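Local coordinates for protein alkylpurine DNA glycosylase AlkC (Pseudomonas fluorescens, PDB 5VHV) that excises alkylated purine bases from damaged DNA in base excision repair, without flipping the damaged nucleotide out of the helix, at residues Met21-Pro26 with Ala76-Ser81; Ala105-Phe110 with Glu117-His122; Ser176-Leu181 with Lys191-His196. All coordinates share one frame; numbering follows the deposited sequence.

Interaction 1. Residues Met21-Pro26 with Ala76-Ser81; sequences MTAVYP and APRLNS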
# COMPACT_ATOMS: atom_id res chain seq x y z
N MET A 21 -9.65 20.08 22.91
CA MET A 21 -9.15 19.56 24.18
C MET A 21 -9.72 20.36 25.35
O MET A 21 -10.08 19.79 26.39
CB MET A 21 -7.62 19.59 24.24
CG MET A 21 -6.93 18.36 23.70
SD MET A 21 -7.34 16.83 24.60
CE MET A 21 -7.09 17.27 26.30
N THR A 22 -9.75 21.69 25.23
CA THR A 22 -10.36 22.52 26.26
C THR A 22 -11.82 22.15 26.45
O THR A 22 -12.34 22.20 27.57
CB THR A 22 -10.20 24.00 25.89
OG1 THR A 22 -8.83 24.38 26.09
CG2 THR A 22 -11.10 24.89 26.74
N ALA A 23 -12.51 21.80 25.36
CA ALA A 23 -13.93 21.45 25.48
C ALA A 23 -14.11 20.19 26.31
O ALA A 23 -15.07 20.10 27.09
CB ALA A 23 -14.56 21.28 24.09
N VAL A 24 -13.22 19.20 26.17
CA VAL A 24 -13.35 17.98 26.97
C VAL A 24 -12.66 18.10 28.33
O VAL A 24 -12.95 17.30 29.23
CB VAL A 24 -12.82 16.73 26.24
CG1 VAL A 24 -13.43 16.60 24.84
CG2 VAL A 24 -11.31 16.72 26.15
N TYR A 25 -11.80 19.09 28.50
CA TYR A 25 -10.94 19.19 29.68
C TYR A 25 -10.74 20.66 29.97
O TYR A 25 -9.76 21.28 29.51
CB TYR A 25 -9.62 18.47 29.44
CG TYR A 25 -8.60 18.53 30.55
CD1 TYR A 25 -8.98 18.56 31.90
CD2 TYR A 25 -7.25 18.56 30.26
CE1 TYR A 25 -8.03 18.60 32.91
CE2 TYR A 25 -6.29 18.60 31.27
CZ TYR A 25 -6.69 18.62 32.59
OH TYR A 25 -5.71 18.66 33.58
N PRO A 26 -11.65 21.28 30.72
CA PRO A 26 -11.63 22.75 30.85
C PRO A 26 -10.32 23.31 31.37
O PRO A 26 -9.92 24.41 30.96
CB PRO A 26 -12.80 23.02 31.81
CG PRO A 26 -13.75 21.93 31.52
CD PRO A 26 -12.92 20.71 31.21
N ALA A 76 -11.78 12.13 20.39
CA ALA A 76 -11.74 11.52 19.06
C ALA A 76 -12.88 11.96 18.16
O ALA A 76 -12.60 12.41 17.03
CB ALA A 76 -11.69 9.99 19.21
N PRO A 77 -14.16 11.90 18.57
CA PRO A 77 -15.24 12.33 17.65
C PRO A 77 -15.30 13.83 17.38
O PRO A 77 -16.01 14.24 16.47
CB PRO A 77 -16.51 11.85 18.37
CG PRO A 77 -16.12 11.77 19.82
CD PRO A 77 -14.68 11.32 19.81
N ARG A 78 -14.58 14.66 18.14
CA ARG A 78 -14.57 16.10 17.94
C ARG A 78 -13.56 16.55 16.89
O ARG A 78 -13.62 17.71 16.45
CB ARG A 78 -14.26 16.81 19.26
CG ARG A 78 -15.12 16.34 20.42
CD ARG A 78 -14.85 17.15 21.68
NE ARG A 78 -15.27 18.53 21.51
CZ ARG A 78 -16.40 19.05 21.99
NH1 ARG A 78 -17.24 18.32 22.71
NH2 ARG A 78 -16.68 20.31 21.73
N LEU A 79 -12.64 15.67 16.48
CA LEU A 79 -11.61 16.03 15.51
C LEU A 79 -12.19 16.02 14.10
O LEU A 79 -12.99 15.15 13.75
CB LEU A 79 -10.43 15.07 15.59
CG LEU A 79 -9.71 15.04 16.95
CD1 LEU A 79 -8.55 14.06 16.92
CD2 LEU A 79 -9.20 16.41 17.31
N ASN A 80 -11.77 17.00 13.30
CA ASN A 80 -12.30 17.21 11.95
C ASN A 80 -11.51 16.52 10.85
O ASN A 80 -11.76 16.80 9.67
CB ASN A 80 -12.40 18.71 11.65
CG ASN A 80 -11.06 19.44 11.68
OD1 ASN A 80 -9.99 18.84 11.53
ND2 ASN A 80 -11.12 20.76 11.88
N SER A 81 -10.60 15.61 11.19
CA SER A 81 -9.76 14.93 10.20
C SER A 81 -9.36 13.54 10.68
O SER A 81 -8.85 13.38 11.79
CB SER A 81 -8.49 15.74 9.92
OG SER A 81 -7.53 14.94 9.26

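Interaction 2. Residues Ala105-Phe110 with Glu117-His122; sequences AALKYF and EFAIRH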
# COMPACT_ATOMS: atom_id res chain seq x y z
N ALA A 105 -7.43 -1.96 24.04
CA ALA A 105 -8.81 -1.50 23.94
C ALA A 105 -8.85 -0.11 23.33
O ALA A 105 -9.72 0.18 22.50
CB ALA A 105 -9.49 -1.52 25.31
N ALA A 106 -7.90 0.74 23.71
CA ALA A 106 -7.82 2.09 23.14
C ALA A 106 -7.54 2.06 21.64
O ALA A 106 -8.13 2.84 20.88
CB ALA A 106 -6.74 2.91 23.86
N LEU A 107 -6.62 1.20 21.18
CA LEU A 107 -6.34 1.15 19.75
C LEU A 107 -7.55 0.65 18.98
O LEU A 107 -7.86 1.14 17.88
CB LEU A 107 -5.12 0.25 19.46
CG LEU A 107 -3.77 0.73 19.99
CD1 LEU A 107 -2.65 -0.28 19.59
CD2 LEU A 107 -3.42 2.12 19.51
N LYS A 108 -8.28 -0.30 19.56
CA LYS A 108 -9.45 -0.82 18.87
C LYS A 108 -10.51 0.27 18.73
O LYS A 108 -11.21 0.34 17.71
CB LYS A 108 -10.03 -2.01 19.63
CG LYS A 108 -11.24 -2.64 18.97
CD LYS A 108 -11.90 -3.69 19.87
CE LYS A 108 -13.16 -4.19 19.21
NZ LYS A 108 -13.82 -5.28 19.99
N TYR A 109 -10.63 1.11 19.74
CA TYR A 109 -11.56 2.23 19.70
C TYR A 109 -11.09 3.31 18.72
O TYR A 109 -11.85 3.77 17.86
CB TYR A 109 -11.71 2.82 21.09
CG TYR A 109 -12.48 4.12 21.15
CD1 TYR A 109 -13.86 4.13 21.12
CD2 TYR A 109 -11.82 5.34 21.22
CE1 TYR A 109 -14.59 5.33 21.18
CE2 TYR A 109 -12.52 6.54 21.28
CZ TYR A 109 -13.90 6.52 21.28
OH TYR A 109 -14.60 7.72 21.33
N PHE A 110 -9.83 3.74 18.84
CA PHE A 110 -9.32 4.83 18.01
C PHE A 110 -9.23 4.47 16.52
O PHE A 110 -9.30 5.37 15.67
CB PHE A 110 -7.93 5.27 18.49
CG PHE A 110 -7.92 6.04 19.80
CD1 PHE A 110 -8.87 7.00 20.08
CD2 PHE A 110 -6.90 5.81 20.72
CE1 PHE A 110 -8.84 7.70 21.29
CE2 PHE A 110 -6.84 6.52 21.93
CZ PHE A 110 -7.81 7.45 22.22
N GLU A 117 -2.79 1.53 12.50
CA GLU A 117 -1.85 0.67 11.79
C GLU A 117 -0.40 0.96 12.15
O GLU A 117 0.42 0.04 12.13
CB GLU A 117 -2.02 0.82 10.27
CG GLU A 117 -1.60 2.16 9.70
CD GLU A 117 -2.18 2.36 8.30
OE1 GLU A 117 -1.39 2.37 7.34
OE2 GLU A 117 -3.42 2.53 8.17
N PHE A 118 -0.06 2.22 12.46
CA PHE A 118 1.31 2.52 12.87
C PHE A 118 1.55 2.16 14.33
O PHE A 118 2.59 1.59 14.69
CB PHE A 118 1.61 4.00 12.62
CG PHE A 118 1.37 4.41 11.20
CD1 PHE A 118 2.11 3.82 10.19
CD2 PHE A 118 0.40 5.34 10.88
CE1 PHE A 118 1.89 4.15 8.88
CE2 PHE A 118 0.17 5.68 9.56
CZ PHE A 118 0.91 5.08 8.57
N ALA A 119 0.59 2.50 15.19
CA ALA A 119 0.77 2.30 16.63
C ALA A 119 0.89 0.81 16.97
O ALA A 119 1.69 0.43 17.83
CB ALA A 119 -0.41 2.95 17.37
N ILE A 120 0.10 -0.04 16.32
CA ILE A 120 0.10 -1.45 16.71
C ILE A 120 1.45 -2.08 16.43
O ILE A 120 1.85 -3.04 17.10
CB ILE A 120 -1.04 -2.21 16.01
CG1 ILE A 120 -1.24 -3.59 16.63
CG2 ILE A 120 -0.78 -2.35 14.50
CD1 ILE A 120 -1.82 -3.56 18.03
N ARG A 121 2.22 -1.52 15.48
CA ARG A 121 3.51 -2.11 15.13
C ARG A 121 4.55 -1.94 16.23
O ARG A 121 5.44 -2.78 16.36
CB ARG A 121 3.99 -1.52 13.79
CG ARG A 121 3.03 -1.90 12.65
CD ARG A 121 3.38 -1.22 11.34
NE ARG A 121 4.49 -1.78 10.56
CZ ARG A 121 4.40 -2.88 9.81
NH1 ARG A 121 3.27 -3.58 9.80
NH2 ARG A 121 5.43 -3.28 9.05
N HIS A 122 4.43 -0.89 17.05
CA HIS A 122 5.33 -0.78 18.20
C HIS A 122 5.08 -1.91 19.18
O HIS A 122 6.02 -2.43 19.79
CB HIS A 122 5.16 0.58 18.88
CG HIS A 122 5.56 1.72 18.00
ND1 HIS A 122 6.87 2.09 17.81
CD2 HIS A 122 4.82 2.52 17.20
CE1 HIS A 122 6.92 3.10 16.95
NE2 HIS A 122 5.68 3.38 16.57

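Interaction 3. Residues Ser176-Leu181 with Lys191-His196; sequences SILDHL and KSVANH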
# COMPACT_ATOMS: atom_id res chain seq x y z
N SER A 176 -3.31 -17.37 9.85
CA SER A 176 -4.71 -17.59 10.20
C SER A 176 -5.50 -16.28 10.14
O SER A 176 -6.70 -16.30 9.85
CB SER A 176 -4.83 -18.24 11.58
OG SER A 176 -4.48 -17.38 12.63
N ILE A 177 -4.85 -15.15 10.39
CA ILE A 177 -5.52 -13.87 10.19
C ILE A 177 -5.95 -13.74 8.74
O ILE A 177 -7.12 -13.44 8.44
CB ILE A 177 -4.61 -12.70 10.60
CG1 ILE A 177 -4.48 -12.69 12.12
CG2 ILE A 177 -5.17 -11.36 10.07
CD1 ILE A 177 -3.46 -11.73 12.64
N LEU A 178 -5.02 -13.97 7.81
CA LEU A 178 -5.35 -13.78 6.41
C LEU A 178 -6.38 -14.82 5.96
O LEU A 178 -7.26 -14.51 5.14
CB LEU A 178 -4.09 -13.82 5.56
CG LEU A 178 -3.00 -12.82 5.95
CD1 LEU A 178 -1.78 -13.01 5.06
CD2 LEU A 178 -3.50 -11.40 5.89
N ASP A 179 -6.30 -16.04 6.49
CA ASP A 179 -7.26 -17.07 6.10
C ASP A 179 -8.67 -16.69 6.52
O ASP A 179 -9.63 -16.95 5.78
CB ASP A 179 -6.86 -18.42 6.71
CG ASP A 179 -7.78 -19.56 6.28
OD1 ASP A 179 -7.89 -19.80 5.06
OD2 ASP A 179 -8.38 -20.20 7.17
N HIS A 180 -8.82 -16.10 7.72
CA HIS A 180 -10.14 -15.69 8.18
C HIS A 180 -10.74 -14.63 7.27
O HIS A 180 -11.96 -14.48 7.21
CB HIS A 180 -10.10 -15.13 9.60
CG HIS A 180 -9.82 -16.13 10.67
ND1 HIS A 180 -9.11 -15.82 11.81
CD2 HIS A 180 -10.19 -17.43 10.80
CE1 HIS A 180 -9.03 -16.89 12.58
NE2 HIS A 180 -9.68 -17.88 11.99
N LEU A 181 -9.90 -13.85 6.59
CA LEU A 181 -10.35 -12.67 5.86
C LEU A 181 -10.38 -12.86 4.34
O LEU A 181 -10.70 -11.91 3.62
CB LEU A 181 -9.45 -11.48 6.23
CG LEU A 181 -9.40 -11.11 7.72
CD1 LEU A 181 -8.38 -9.97 8.00
CD2 LEU A 181 -10.76 -10.70 8.25
N LYS A 191 -8.73 -5.22 0.35
CA LYS A 191 -7.54 -4.52 -0.12
C LYS A 191 -6.34 -4.83 0.75
O LYS A 191 -5.23 -5.07 0.25
CB LYS A 191 -7.78 -3.01 -0.11
CG LYS A 191 -8.76 -2.51 -1.14
CD LYS A 191 -8.96 -1.01 -0.96
CE LYS A 191 -9.77 -0.41 -2.11
NZ LYS A 191 -10.15 1.01 -1.81
N SER A 192 -6.54 -4.80 2.08
CA SER A 192 -5.47 -5.05 3.02
C SER A 192 -4.96 -6.48 2.94
O SER A 192 -3.74 -6.71 2.97
CB SER A 192 -5.96 -4.71 4.44
OG SER A 192 -4.96 -5.03 5.38
N VAL A 193 -5.85 -7.46 2.82
CA VAL A 193 -5.39 -8.84 2.70
C VAL A 193 -4.51 -8.98 1.46
O VAL A 193 -3.44 -9.60 1.49
CB VAL A 193 -6.59 -9.82 2.64
CG1 VAL A 193 -6.10 -11.26 2.44
CG2 VAL A 193 -7.42 -9.72 3.90
N ALA A 194 -4.96 -8.40 0.36
CA ALA A 194 -4.22 -8.50 -0.89
C ALA A 194 -2.87 -7.83 -0.76
O ALA A 194 -1.86 -8.35 -1.25
CB ALA A 194 -5.01 -7.87 -2.05
N ASN A 195 -2.82 -6.66 -0.12
CA ASN A 195 -1.55 -5.95 0.02
C ASN A 195 -0.59 -6.66 0.97
O ASN A 195 0.62 -6.67 0.75
CB ASN A 195 -1.81 -4.51 0.45
CG ASN A 195 -2.42 -3.68 -0.69
OD1 ASN A 195 -2.24 -3.97 -1.89
ND2 ASN A 195 -3.17 -2.66 -0.32
N HIS A 196 -1.11 -7.23 2.06
CA HIS A 196 -0.28 -8.05 2.95
C HIS A 196 0.30 -9.24 2.18
O HIS A 196 1.51 -9.50 2.25
CB HIS A 196 -1.14 -8.48 4.15
CG HIS A 196 -0.40 -9.15 5.26
ND1 HIS A 196 -0.70 -8.91 6.59
CD2 HIS A 196 0.58 -10.09 5.27
CE1 HIS A 196 0.05 -9.68 7.36
NE2 HIS A 196 0.85 -10.38 6.58

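Interaction 1. Residues Met21-Pro26 with Ala76-Ser81
Ala23 and Val24, in the last turn of helix 11-24, meet the side chain of Arg78 in the loop that follows helix 65-75. This is a surface contact in the N-terminal part of the helical-repeat, HEAT-like DNA-binding domain expected of the AlkC/AlkD group. It joins a helix end to an inter-helix loop some 50 residues on. Two aliphatic side chains pack on one arginine, at its guanidinium and at its methylene chain. The methyl of Ala23 lies over one face of the Arg78 guanidinium, offset toward its rim, with CB 3.3 Å from NH2. Val24 meets the aliphatic part of the same side chain. Val24 and Arg78 run past each other in opposite directions. Val24 also touches Ala74 of helix 65-75.

The polar interaction lies just outside the two segments. Arg78 NE forms a salt bridge with Glu20, one turn back on helix 11-24. The charged end is thus held by Glu20 while Ala23 packs on its flat face, which would limit its rotation. The Arg78 chain runs extended through chi2 and then bends at chi3 (66°), turning the guanidinium over Ala23. At the start of that bend, Arg78 CD sits 3.5 Å from Val24 CG1.

Interaction 2. Residues Ala105-Phe110 with Glu117-His122
A small, buried, wholly apolar contact packs helix 100-110 against the beginning of helix 119-126, the next helix in the chain. Leu107 is the one residue contributed by segment 105-110, and it meets two residues of segment 117-122. Its side chain ends in a fork, and each branch has its own partner. CD2 approaches the methyl of Ala119, at 3.8 Å from CB. CD1 meets the end of the Ile120 side chain, 3.7 Å from Ile120 CD1. The same Leu107 methyl lies 4.2 Å from Ile120 CA, so it also comes close to the backbone.

The two helices follow one another in the chain, consistent with the helical-repeat fold expected of the DNA alkylation repair family, and are joined by a short non-helical linker. The backbones come nearest at Leu107 and Ile120, with CA atoms 7.6 Å apart. Ala119 is small, and its CB points toward helix 100-110. CG1 of Ile120 is anti to the backbone N (chi1 -168°), and the chain then bends (chi2 69°) so that CD1 meets Leu107 at a slant.

Pro89 of helix 87-95 touches both Leu107 and Ala119, and Val92 also packs on Leu107. Ile120 also touches Thr131, Met135 and Trp138 of helix 128-138.

Interaction 3. Residues Ser176-Leu181 with Lys191-His196
Val193 and His196 of helix 187-201 pack against Leu178 and Leu181 of helix 175-181, a buried helix-helix contact inside the helical-repeat DNA-binding domain of the DNA alkylation repair family. The short axes pass 10.2 Å apart and run roughly antiparallel, at 139°. At the start of the second segment, Lys191 packs on a phosphate of the bound DNA. Ser192 OG is hydrogen-bonded to Ser151 and Glu152 of helix 144-152.

Val193 comes next and is the point of nearest backbone approach, its CA 6.2 Å from that of Leu178. It uses both methyls. CG2 presses on Leu181 CB at 3.6 Å, while CG1 makes a looser contact with Leu178 CD2. Ile225 of helix 220-229 also touches Val193. Asn195 packs on a modified base of the DNA, and its OD1 is hydrogen-bonded to Arg231.

His196 ends the segment. Its CG is anti to the backbone N (chi1 -171°), which swings the ring toward helix 175-181. Leu178 lies over one face of that ring in a CH-pi contact: CD2 is 4.0 Å from the ring centroid and 20° off its normal. ND1 is hydrogen-bonded to Ser151 O, which together with the leucine over the face would restrict the ring's rotation. An alanine here would leave Ser151 O without this partner and is likely to open a gap beside Leu178. The other methyl also lies over the ring, with Leu178 CD1 3.8 Å from His196 CD2.

Interaction 1 is the surface contact; interactions 2 and 3 are buried. The difference shows in the chemistry. Interaction 1 sets methyl groups against an arginine whose charge is met by Glu20, outside both segments. Interaction 2 is purely aliphatic, and interaction 3 adds a histidine ring to the aliphatic packing. All three lie in the helical part of the chain, in series along it. Interactions 1 and 2 touch: Ala76 and Pro77 pack on Tyr109, and Ala76 on Phe110. Interactions 2 and 3 do not touch, but helix 128-138 contacts both, through Ile120 and Ile177. Interaction 3 lies closest to the bound DNA, at about 4 Å between nearest atoms.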